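Long-range contacts in VP2 (Primate bocaparvovirus 1, PDB 7L0Y), which self-assembles into the T=1 icosahedral capsid of human bocavirus 1, a shell about 26 nm across built from 60 copies of the capsid proteins: residues A[331-336]-A[348-353]; A[385-390]-A[409-414]; A[391-396]-A[506-511]. All coordinates share one frame; numbering follows the deposited sequence.

Interaction 1. Residues A[331-336]-A[348-353]; sequences EYKLQW and NIIANP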
loop_
_atom_site.group_PDB
_atom_site.type_symbol
_atom_site.label_atom_id
_atom_site.label_comp_id
_atom_site.label_asym_id
_atom_site.label_seq_id
_atom_site.Cartn_x
_atom_site.Cartn_y
_atom_site.Cartn_z
ATOM N N GLU A 331 87.041 -69.789 -51.067
ATOM C CA GLU A 331 86.109 -70.594 -50.284
ATOM C C GLU A 331 85.374 -69.763 -49.246
ATOM O O GLU A 331 84.236 -70.076 -48.884
ATOM C CB GLU A 331 86.836 -71.741 -49.593
ATOM C CG GLU A 331 87.257 -72.862 -50.503
ATOM C CD GLU A 331 87.895 -73.994 -49.746
ATOM O OE1 GLU A 331 88.258 -73.792 -48.571
ATOM O OE2 GLU A 331 87.998 -75.099 -50.310
ATOM N N TYR A 332 86.006 -68.713 -48.739
ATOM C CA TYR A 332 85.459 -67.963 -47.624
ATOM C C TYR A 332 84.555 -66.831 -48.069
ATOM O O TYR A 332 83.979 -66.140 -47.226
ATOM C CB TYR A 332 86.593 -67.422 -46.761
ATOM C CG TYR A 332 87.482 -68.509 -46.229
ATOM C CD1 TYR A 332 86.949 -69.701 -45.771
ATOM C CD2 TYR A 332 88.854 -68.352 -46.204
ATOM C CE1 TYR A 332 87.758 -70.702 -45.294
ATOM C CE2 TYR A 332 89.669 -69.344 -45.728
ATOM C CZ TYR A 332 89.119 -70.518 -45.273
ATOM O OH TYR A 332 89.938 -71.512 -44.797
ATOM N N LYS A 333 84.413 -66.626 -49.370
ATOM C CA LYS A 333 83.631 -65.526 -49.905
ATOM C C LYS A 333 82.201 -65.982 -50.139
ATOM O O LYS A 333 81.970 -67.093 -50.621
ATOM C CB LYS A 333 84.249 -65.010 -51.200
ATOM C CG LYS A 333 85.610 -64.399 -51.006
ATOM C CD LYS A 333 86.209 -63.992 -52.321
ATOM C CE LYS A 333 87.566 -63.364 -52.138
ATOM N NZ LYS A 333 88.167 -63.017 -53.449
ATOM N N LEU A 334 81.252 -65.128 -49.778
ATOM C CA LEU A 334 79.855 -65.386 -50.076
ATOM C C LEU A 334 79.655 -65.433 -51.583
ATOM O O LEU A 334 80.111 -64.549 -52.309
ATOM C CB LEU A 334 78.986 -64.296 -49.457
ATOM C CG LEU A 334 77.479 -64.435 -49.646
ATOM C CD1 LEU A 334 76.967 -65.638 -48.889
ATOM C CD2 LEU A 334 76.758 -63.174 -49.215
ATOM N N GLN A 335 78.982 -66.471 -52.059
ATOM C CA GLN A 335 78.829 -66.669 -53.488
ATOM C C GLN A 335 77.477 -67.308 -53.752
ATOM O O GLN A 335 77.027 -68.169 -52.999
ATOM C CB GLN A 335 79.969 -67.532 -54.027
ATOM C CG GLN A 335 80.097 -67.562 -55.519
ATOM C CD GLN A 335 81.343 -68.284 -55.948
ATOM O OE1 GLN A 335 82.139 -68.709 -55.118
ATOM N NE2 GLN A 335 81.527 -68.422 -57.248
ATOM N N TRP A 336 76.820 -66.866 -54.815
ATOM C CA TRP A 336 75.509 -67.401 -55.147
ATOM C C TRP A 336 75.336 -67.355 -56.655
ATOM O O TRP A 336 76.187 -66.848 -57.380
ATOM C CB TRP A 336 74.399 -66.624 -54.441
ATOM C CG TRP A 336 74.343 -65.191 -54.821
ATOM C CD1 TRP A 336 73.565 -64.633 -55.780
ATOM C CD2 TRP A 336 75.111 -64.127 -54.259
ATOM N NE1 TRP A 336 73.791 -63.290 -55.850
ATOM C CE2 TRP A 336 74.738 -62.951 -54.924
ATOM C CE3 TRP A 336 76.073 -64.055 -53.252
ATOM C CZ2 TRP A 336 75.289 -61.719 -54.615
ATOM C CZ3 TRP A 336 76.622 -62.841 -52.953
ATOM C CH2 TRP A 336 76.230 -61.685 -53.627
ATOM N N ASN A 348 77.387 -66.941 -61.549
ATOM C CA ASN A 348 77.726 -66.864 -60.138
ATOM C C ASN A 348 78.289 -65.493 -59.804
ATOM O O ASN A 348 79.001 -64.894 -60.612
ATOM C CB ASN A 348 78.727 -67.953 -59.763
ATOM C CG ASN A 348 79.961 -67.913 -60.618
ATOM O OD1 ASN A 348 79.949 -67.343 -61.704
ATOM N ND2 ASN A 348 81.040 -68.501 -60.133
ATOM N N ILE A 349 77.970 -65.000 -58.614
ATOM C CA ILE A 349 78.451 -63.711 -58.140
ATOM C C ILE A 349 79.220 -63.924 -56.853
ATOM O O ILE A 349 78.687 -64.456 -55.875
ATOM C CB ILE A 349 77.309 -62.704 -57.948
ATOM C CG1 ILE A 349 76.787 -62.270 -59.313
ATOM C CG2 ILE A 349 77.780 -61.514 -57.152
ATOM C CD1 ILE A 349 75.646 -61.366 -59.249
ATOM N N ILE A 350 80.470 -63.494 -56.859
ATOM C CA ILE A 350 81.361 -63.599 -55.719
ATOM C C ILE A 350 81.398 -62.245 -55.033
ATOM O O ILE A 350 81.616 -61.220 -55.686
ATOM C CB ILE A 350 82.766 -64.018 -56.169
ATOM C CG1 ILE A 350 82.696 -65.320 -56.959
ATOM C CG2 ILE A 350 83.657 -64.185 -54.972
ATOM C CD1 ILE A 350 83.975 -65.680 -57.640
ATOM N N ALA A 351 81.186 -62.232 -53.723
ATOM C CA ALA A 351 81.273 -60.983 -52.985
ATOM C C ALA A 351 82.705 -60.468 -52.987
ATOM O O ALA A 351 83.657 -61.220 -52.774
ATOM C CB ALA A 351 80.776 -61.170 -51.556
ATOM N N ASN A 352 82.853 -59.178 -53.226
ATOM C CA ASN A 352 84.148 -58.532 -53.330
ATOM C C ASN A 352 84.299 -57.542 -52.192
ATOM O O ASN A 352 83.309 -57.138 -51.575
ATOM C CB ASN A 352 84.312 -57.820 -54.679
ATOM C CG ASN A 352 84.382 -58.788 -55.836
ATOM O OD1 ASN A 352 83.702 -58.618 -56.845
ATOM N ND2 ASN A 352 85.207 -59.817 -55.694
ATOM N N PRO A 353 85.534 -57.181 -51.849
ATOM C CA PRO A 353 85.743 -56.190 -50.789
ATOM C C PRO A 353 84.998 -54.897 -51.073
ATOM O O PRO A 353 85.109 -54.318 -52.154
ATOM C CB PRO A 353 87.256 -55.976 -50.807
ATOM C CG PRO A 353 87.789 -57.255 -51.309
ATOM C CD PRO A 353 86.806 -57.755 -52.318
#
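Trp336 and Ile349 form a hydrogen-bonded pair of an antiparallel beta hairpin and illustrate how a two-stranded ribbon can be dense around one pair and looser at its margin. Both backbone bonds of the pair are made: Trp336 N donates to Ile349 O (3.2 Å) and Ile349 N to Trp336 O (2.8 Å). On the face that carries Trp336 and Ile349, the first torsion of Trp336 (chi1 61°) sets the indole between its own backbone N and carbonyl carbon and carries it across the partner strand. There the methyl CG2 of Ile349 meets Trp336 CZ2 at 3.6 Å, while Ile349 O stands over one ring face, offset toward the rim. Two residues after Ile349, Ala351 N donates almost straight to Leu334 O (2.9 Å), continuing the bonding beyond the strands. Leu334 CB and Ala351 CB approach to 4.2 Å.

The looser side is confined to Ile350 and Lys333, both partly exposed. Lys333 lays its aliphatic stem, through CD, against Ile350 CG2 at 3.7 Å. Beside them the extended Gln335 side chain, buried against a second subunit, runs along that of Ile350.

This hairpin, strands 335-337 and 348-350, belongs to the long GH loop of the parvovirus jelly roll, inserted between strands 215-232 and 424-429. Trp149 meets the Trp336 ring, and Val249, in strand 249-252 of the second subunit, packs on Gln335, whose backbone also hydrogen-bonds to that subunit.

Interaction 2. Residues A[385-390]-A[409-414]; sequences WDRFPI and MDPFDG
A type I beta turn from Pro411 to Gly414, within the long GH loop of the parvovirus capsid protein, is gripped by Arg387 and Phe388, while Asp410, just ahead of the turn, is held by Arg387 and Trp385. The turn is closed by its own bond from Gly414 N to Pro411 O.

The carboxylate of Asp410 divides its oxygens between two donors. OD1 forms a salt bridge with Arg387 NE at 2.6 Å, met nearly along the C-O axis, and the guanidinium and carboxylate planes stand almost perpendicular, 87° apart. OD2 takes the indole N-H of Trp385 NE1 at 3.1 Å; this oxygen lies in the indole plane, yet the N-H reaches it from above the carboxylate plane. Asp410 CG lies anti to the backbone N (chi1 180°), an extension that takes the carboxylate between the two donors. The salt bridge and the indole bond would be expected to stabilise the charged form of this buried acid.

Arg387 bends at chi3 (72°), and beyond this bend its NH1 donates to Gly414 O at 2.8 Å, from above the carbonyl plane. The guanidinium therefore ties the residue before the turn to the last residue in it. Next along, Phe388 presents its ring edge to Gly414 CA, and Phe388 CB lies 3.5 Å from Phe412 O. The methyl CG2 of Ile390 lies in van der Waals contact with Gly414 O.

Arg387 NH2 also bonds Ser415 O, just before strand 416-418, whose Ile416 touches the arginine. Trp385 pairs antiparallel with a strand of a third subunit, so the sheet that includes strand 384-385 continues across the interface.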
loop_
_atom_site.group_PDB
_atom_site.type_symbol
_atom_site.label_atom_id
_atom_site.label_comp_id
_atom_site.label_asym_id
_atom_site.label_seq_id
_atom_site.Cartn_x
_atom_site.Cartn_y
_atom_site.Cartn_z
ATOM N N TRP A 385 83.296 -54.034 -35.788
ATOM C CA TRP A 385 83.301 -54.409 -37.188
ATOM C C TRP A 385 81.994 -53.969 -37.813
ATOM O O TRP A 385 80.981 -53.821 -37.129
ATOM C CB TRP A 385 83.519 -55.916 -37.364
ATOM C CG TRP A 385 82.435 -56.791 -36.814
ATOM C CD1 TRP A 385 81.414 -57.341 -37.509
ATOM C CD2 TRP A 385 82.257 -57.199 -35.454
ATOM N NE1 TRP A 385 80.616 -58.075 -36.684
ATOM C CE2 TRP A 385 81.112 -58.008 -35.412
ATOM C CE3 TRP A 385 82.957 -56.964 -34.270
ATOM C CZ2 TRP A 385 80.645 -58.580 -34.237
ATOM C CZ3 TRP A 385 82.494 -57.528 -33.109
ATOM C CH2 TRP A 385 81.348 -58.327 -33.098
ATOM N N ASP A 386 81.971 -53.856 -39.128
ATOM C CA ASP A 386 80.730 -53.521 -39.798
ATOM C C ASP A 386 80.093 -54.818 -40.275
ATOM O O ASP A 386 80.766 -55.833 -40.392
ATOM C CB ASP A 386 80.974 -52.573 -40.968
ATOM C CG ASP A 386 80.726 -51.122 -40.604
ATOM O OD1 ASP A 386 80.408 -50.839 -39.430
ATOM O OD2 ASP A 386 80.843 -50.262 -41.502
ATOM N N ARG A 387 78.792 -54.788 -40.543
ATOM C CA ARG A 387 78.079 -55.963 -41.040
ATOM C C ARG A 387 78.431 -56.221 -42.492
ATOM O O ARG A 387 78.881 -55.326 -43.199
ATOM C CB ARG A 387 76.557 -55.801 -40.937
ATOM C CG ARG A 387 76.014 -55.506 -39.553
ATOM C CD ARG A 387 74.563 -55.943 -39.405
ATOM N NE ARG A 387 74.426 -57.394 -39.338
ATOM C CZ ARG A 387 73.722 -58.133 -40.187
ATOM N NH1 ARG A 387 73.051 -57.560 -41.175
ATOM N NH2 ARG A 387 73.678 -59.444 -40.038
ATOM N N PHE A 388 78.237 -57.456 -42.930
ATOM C CA PHE A 388 78.482 -57.809 -44.317
ATOM C C PHE A 388 77.661 -56.889 -45.213
ATOM O O PHE A 388 76.463 -56.726 -45.009
ATOM C CB PHE A 388 78.086 -59.255 -44.568
ATOM C CG PHE A 388 78.189 -59.657 -46.000
ATOM C CD1 PHE A 388 79.423 -59.863 -46.581
ATOM C CD2 PHE A 388 77.056 -59.815 -46.772
ATOM C CE1 PHE A 388 79.530 -60.225 -47.903
ATOM C CE2 PHE A 388 77.154 -60.188 -48.093
ATOM C CZ PHE A 388 78.394 -60.385 -48.662
ATOM N N PRO A 389 78.312 -56.244 -46.183
ATOM C CA PRO A 389 77.567 -55.342 -47.069
ATOM C C PRO A 389 76.530 -56.119 -47.856
ATOM O O PRO A 389 76.859 -57.033 -48.606
ATOM C CB PRO A 389 78.656 -54.773 -47.982
ATOM C CG PRO A 389 79.926 -55.010 -47.245
ATOM C CD PRO A 389 79.732 -56.308 -46.551
ATOM N N ILE A 390 75.301 -55.712 -47.746
ATOM C CA ILE A 390 74.226 -56.460 -48.373
ATOM C C ILE A 390 73.879 -55.825 -49.704
ATOM O O ILE A 390 73.857 -54.600 -49.849
ATOM C CB ILE A 390 72.998 -56.576 -47.448
ATOM C CG1 ILE A 390 72.494 -55.210 -46.986
ATOM C CG2 ILE A 390 73.308 -57.474 -46.284
ATOM C CD1 ILE A 390 71.267 -54.740 -47.685
ATOM N N MET A 409 74.319 -61.270 -32.307
ATOM C CA MET A 409 73.709 -61.851 -33.494
ATOM C C MET A 409 74.072 -60.964 -34.674
ATOM O O MET A 409 73.578 -59.847 -34.818
ATOM C CB MET A 409 72.209 -61.990 -33.305
ATOM C CG MET A 409 71.859 -63.054 -32.290
ATOM S SD MET A 409 70.117 -63.145 -31.902
ATOM C CE MET A 409 69.973 -61.691 -30.873
ATOM N N ASP A 410 74.961 -61.476 -35.512
ATOM C CA ASP A 410 75.412 -60.800 -36.722
ATOM C C ASP A 410 75.643 -61.862 -37.782
ATOM O O ASP A 410 76.793 -62.210 -38.078
ATOM C CB ASP A 410 76.674 -59.982 -36.449
ATOM C CG ASP A 410 77.189 -59.267 -37.677
ATOM O OD1 ASP A 410 76.490 -58.369 -38.181
ATOM O OD2 ASP A 410 78.303 -59.590 -38.128
ATOM N N PRO A 411 74.578 -62.415 -38.356
ATOM C CA PRO A 411 74.741 -63.449 -39.383
ATOM C C PRO A 411 75.697 -63.014 -40.480
ATOM O O PRO A 411 75.615 -61.902 -40.998
ATOM C CB PRO A 411 73.319 -63.636 -39.910
ATOM C CG PRO A 411 72.473 -63.313 -38.755
ATOM C CD PRO A 411 73.162 -62.214 -38.010
ATOM N N PHE A 412 76.619 -63.906 -40.829
ATOM C CA PHE A 412 77.712 -63.521 -41.711
ATOM C C PHE A 412 77.263 -63.373 -43.152
ATOM O O PHE A 412 77.945 -62.720 -43.946
ATOM C CB PHE A 412 78.847 -64.529 -41.600
ATOM C CG PHE A 412 79.546 -64.482 -40.292
ATOM C CD1 PHE A 412 79.439 -63.366 -39.488
ATOM C CD2 PHE A 412 80.318 -65.537 -39.865
ATOM C CE1 PHE A 412 80.082 -63.308 -38.284
ATOM C CE2 PHE A 412 80.963 -65.486 -38.662
ATOM C CZ PHE A 412 80.848 -64.369 -37.868
ATOM N N ASP A 413 76.126 -63.958 -43.514
ATOM C CA ASP A 413 75.594 -63.717 -44.848
ATOM C C ASP A 413 75.062 -62.301 -44.981
ATOM O O ASP A 413 74.907 -61.801 -46.098
ATOM C CB ASP A 413 74.501 -64.732 -45.175
ATOM C CG ASP A 413 73.333 -64.657 -44.225
ATOM O OD1 ASP A 413 73.421 -63.944 -43.209
ATOM O OD2 ASP A 413 72.309 -65.307 -44.502
ATOM N N GLY A 414 74.774 -61.643 -43.862
ATOM C CA GLY A 414 74.288 -60.281 -43.859
ATOM C C GLY A 414 72.819 -60.121 -43.546
ATOM O O GLY A 414 72.343 -58.984 -43.484
#

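Interaction 3. Residues A[391-396]-A[506-511]; sequences TRENPI and DQCMPV
Thr391 and Glu393 reach Cys508 and Pro510 through their side-chain torsions. In Thr391, chi1 near 60° places OG1 between the backbone N and the carbonyl carbon and turns the methyl CG2 toward the proline; CG2 meets Pro510 CB at 3.6 Å. Thr391 CB lies equally close to Cys508 CB, so the branched end of the threonine fills the angle between cysteine and proline. Glu393 bends sharply at chi2 (79°), which folds its carboxylate back beside the cysteine: Glu393 CD comes within 3.6 Å of Cys508 SG. Both carboxylate oxygens face the same cysteine side chain, OE1 more closely than OE2.

Two type I beta turns thus pack together, Thr391 to Asn394 and Asp506 to Met509. The first lies in the GH loop of the jelly roll, the second in the C-terminal part of the chain after strand 446-462, the last long strand. Each is closed by its own backbone bond, from Asn394 N to Thr391 O and from Met509 N to Asp506 O. Between them runs a single backbone bond, weak in length at 3.4 Å but almost straight at 175°, from Arg392 N to Cys508 O. Within its own turn, Thr391 OG1 receives a weak bond from Glu393 N.

Arg392 sends its extended chain away from this meeting point to a salt bridge with Asp156, and its side chain packs on Trp88 of helix 85-94. The indole NE1 of that tryptophan bonds Met509 O, while Trp336 of strand 335-337 packs against both Thr391 and Glu393.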
loop_
_atom_site.group_PDB
_atom_site.type_symbol
_atom_site.label_atom_id
_atom_site.label_comp_id
_atom_site.label_asym_id
_atom_site.label_seq_id
_atom_site.Cartn_x
_atom_site.Cartn_y
_atom_site.Cartn_z
ATOM N N THR A 391 73.652 -56.672 -50.692
ATOM C CA THR A 391 73.213 -56.249 -52.004
ATOM C C THR A 391 71.704 -56.385 -52.101
ATOM O O THR A 391 71.020 -56.801 -51.169
ATOM C CB THR A 391 73.893 -57.069 -53.099
ATOM O OG1 THR A 391 73.565 -58.451 -52.936
ATOM C CG2 THR A 391 75.386 -56.905 -53.034
ATOM N N ARG A 392 71.188 -56.028 -53.269
ATOM C CA ARG A 392 69.767 -56.164 -53.535
ATOM C C ARG A 392 69.362 -57.634 -53.615
ATOM O O ARG A 392 68.184 -57.975 -53.477
ATOM C CB ARG A 392 69.459 -55.406 -54.818
ATOM C CG ARG A 392 68.059 -55.431 -55.280
ATOM C CD ARG A 392 67.921 -54.601 -56.525
ATOM N NE ARG A 392 66.629 -54.819 -57.143
ATOM C CZ ARG A 392 66.412 -55.740 -58.068
ATOM N NH1 ARG A 392 67.406 -56.496 -58.493
ATOM N NH2 ARG A 392 65.209 -55.889 -58.582
ATOM N N GLU A 393 70.332 -58.521 -53.806
ATOM C CA GLU A 393 70.045 -59.943 -53.928
ATOM C C GLU A 393 70.214 -60.701 -52.621
ATOM O O GLU A 393 70.123 -61.929 -52.621
ATOM C CB GLU A 393 70.921 -60.545 -55.023
ATOM C CG GLU A 393 70.515 -60.077 -56.400
ATOM C CD GLU A 393 71.023 -58.688 -56.713
ATOM O OE1 GLU A 393 71.717 -58.112 -55.849
ATOM O OE2 GLU A 393 70.702 -58.156 -57.799
ATOM N N ASN A 394 70.473 -60.009 -51.522
ATOM C CA ASN A 394 70.621 -60.675 -50.243
ATOM C C ASN A 394 69.263 -60.903 -49.586
ATOM O O ASN A 394 68.302 -60.173 -49.844
ATOM C CB ASN A 394 71.508 -59.847 -49.323
ATOM C CG ASN A 394 72.938 -59.822 -49.776
ATOM O OD1 ASN A 394 73.480 -58.780 -50.077
ATOM N ND2 ASN A 394 73.572 -60.966 -49.778
ATOM N N PRO A 395 69.154 -61.928 -48.753
ATOM C CA PRO A 395 67.994 -62.047 -47.867
ATOM C C PRO A 395 67.952 -60.911 -46.865
ATOM O O PRO A 395 68.982 -60.390 -46.439
ATOM C CB PRO A 395 68.232 -63.383 -47.162
ATOM C CG PRO A 395 69.098 -64.131 -48.086
ATOM C CD PRO A 395 69.981 -63.141 -48.741
ATOM N N ILE A 396 66.739 -60.536 -46.479
ATOM C CA ILE A 396 66.573 -59.436 -45.541
ATOM C C ILE A 396 66.781 -59.913 -44.111
ATOM O O ILE A 396 67.694 -59.463 -43.412
ATOM C CB ILE A 396 65.198 -58.775 -45.721
ATOM C CG1 ILE A 396 65.057 -58.241 -47.137
ATOM C CG2 ILE A 396 65.030 -57.649 -44.738
ATOM C CD1 ILE A 396 63.683 -57.775 -47.463
ATOM N N ASP A 506 79.467 -55.733 -57.730
ATOM C CA ASP A 506 79.198 -54.303 -57.695
ATOM C C ASP A 506 77.963 -53.941 -58.502
ATOM O O ASP A 506 77.296 -52.948 -58.198
ATOM C CB ASP A 506 80.410 -53.525 -58.195
ATOM C CG ASP A 506 81.543 -53.513 -57.195
ATOM O OD1 ASP A 506 81.292 -53.811 -56.010
ATOM O OD2 ASP A 506 82.687 -53.204 -57.589
ATOM N N GLN A 507 77.642 -54.725 -59.529
ATOM C CA GLN A 507 76.411 -54.483 -60.266
ATOM C C GLN A 507 75.194 -54.768 -59.404
ATOM O O GLN A 507 74.103 -54.260 -59.680
ATOM C CB GLN A 507 76.385 -55.330 -61.529
ATOM C CG GLN A 507 77.452 -54.948 -62.510
ATOM C CD GLN A 507 77.504 -55.871 -63.689
ATOM O OE1 GLN A 507 77.031 -56.999 -63.628
ATOM N NE2 GLN A 507 78.105 -55.411 -64.765
ATOM N N CYS A 508 75.361 -55.567 -58.357
ATOM C CA CYS A 508 74.307 -55.769 -57.382
ATOM C C CYS A 508 74.171 -54.603 -56.420
ATOM O O CYS A 508 73.222 -54.585 -55.632
ATOM C CB CYS A 508 74.560 -57.058 -56.614
ATOM S SG CYS A 508 74.459 -58.539 -57.617
ATOM N N MET A 509 75.081 -53.633 -56.477
ATOM C CA MET A 509 75.028 -52.400 -55.708
ATOM C C MET A 509 74.988 -52.678 -54.213
ATOM O O MET A 509 73.957 -52.465 -53.567
ATOM C CB MET A 509 73.821 -51.577 -56.138
ATOM C CG MET A 509 73.906 -51.088 -57.554
ATOM S SD MET A 509 72.416 -50.237 -58.069
ATOM C CE MET A 509 71.324 -51.631 -58.338
ATOM N N PRO A 510 76.084 -53.151 -53.628
ATOM C CA PRO A 510 76.101 -53.391 -52.186
ATOM C C PRO A 510 76.048 -52.090 -51.404
ATOM O O PRO A 510 76.247 -51.001 -51.936
ATOM C CB PRO A 510 77.428 -54.116 -51.972
ATOM C CG PRO A 510 78.269 -53.646 -53.077
ATOM C CD PRO A 510 77.377 -53.470 -54.248
ATOM N N VAL A 511 75.753 -52.217 -50.117
ATOM C CA VAL A 511 75.749 -51.060 -49.236
ATOM C C VAL A 511 77.152 -50.842 -48.690
ATOM O O VAL A 511 78.073 -51.610 -48.984
ATOM C CB VAL A 511 74.734 -51.224 -48.093
ATOM C CG1 VAL A 511 73.330 -51.292 -48.642
ATOM C CG2 VAL A 511 75.049 -52.459 -47.274
#

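How the interactions relate
All three contacts are buried, interaction 1 alone having partly exposed residues among those that touch, and all draw on the GH loop; interaction 3 adds the C-terminal segment. Their chemistry differs with place. Interaction 1 relies on regular strand pairing, interaction 2 on charge and side-chain bonds to an irregular loop, and interaction 3 on packing of turns with one weak bond. Segments 385-390 and 391-396 are continuous, so interactions 2 and 3 interlock along the chain, with Ile390 O and Val511 N probably hydrogen-bonded at 3.1 Å. The hairpin abuts both: Ala351 CB is 3.8 Å from Phe388 CZ, and Ile349 CD1 is 3.5 Å from Cys508 SG.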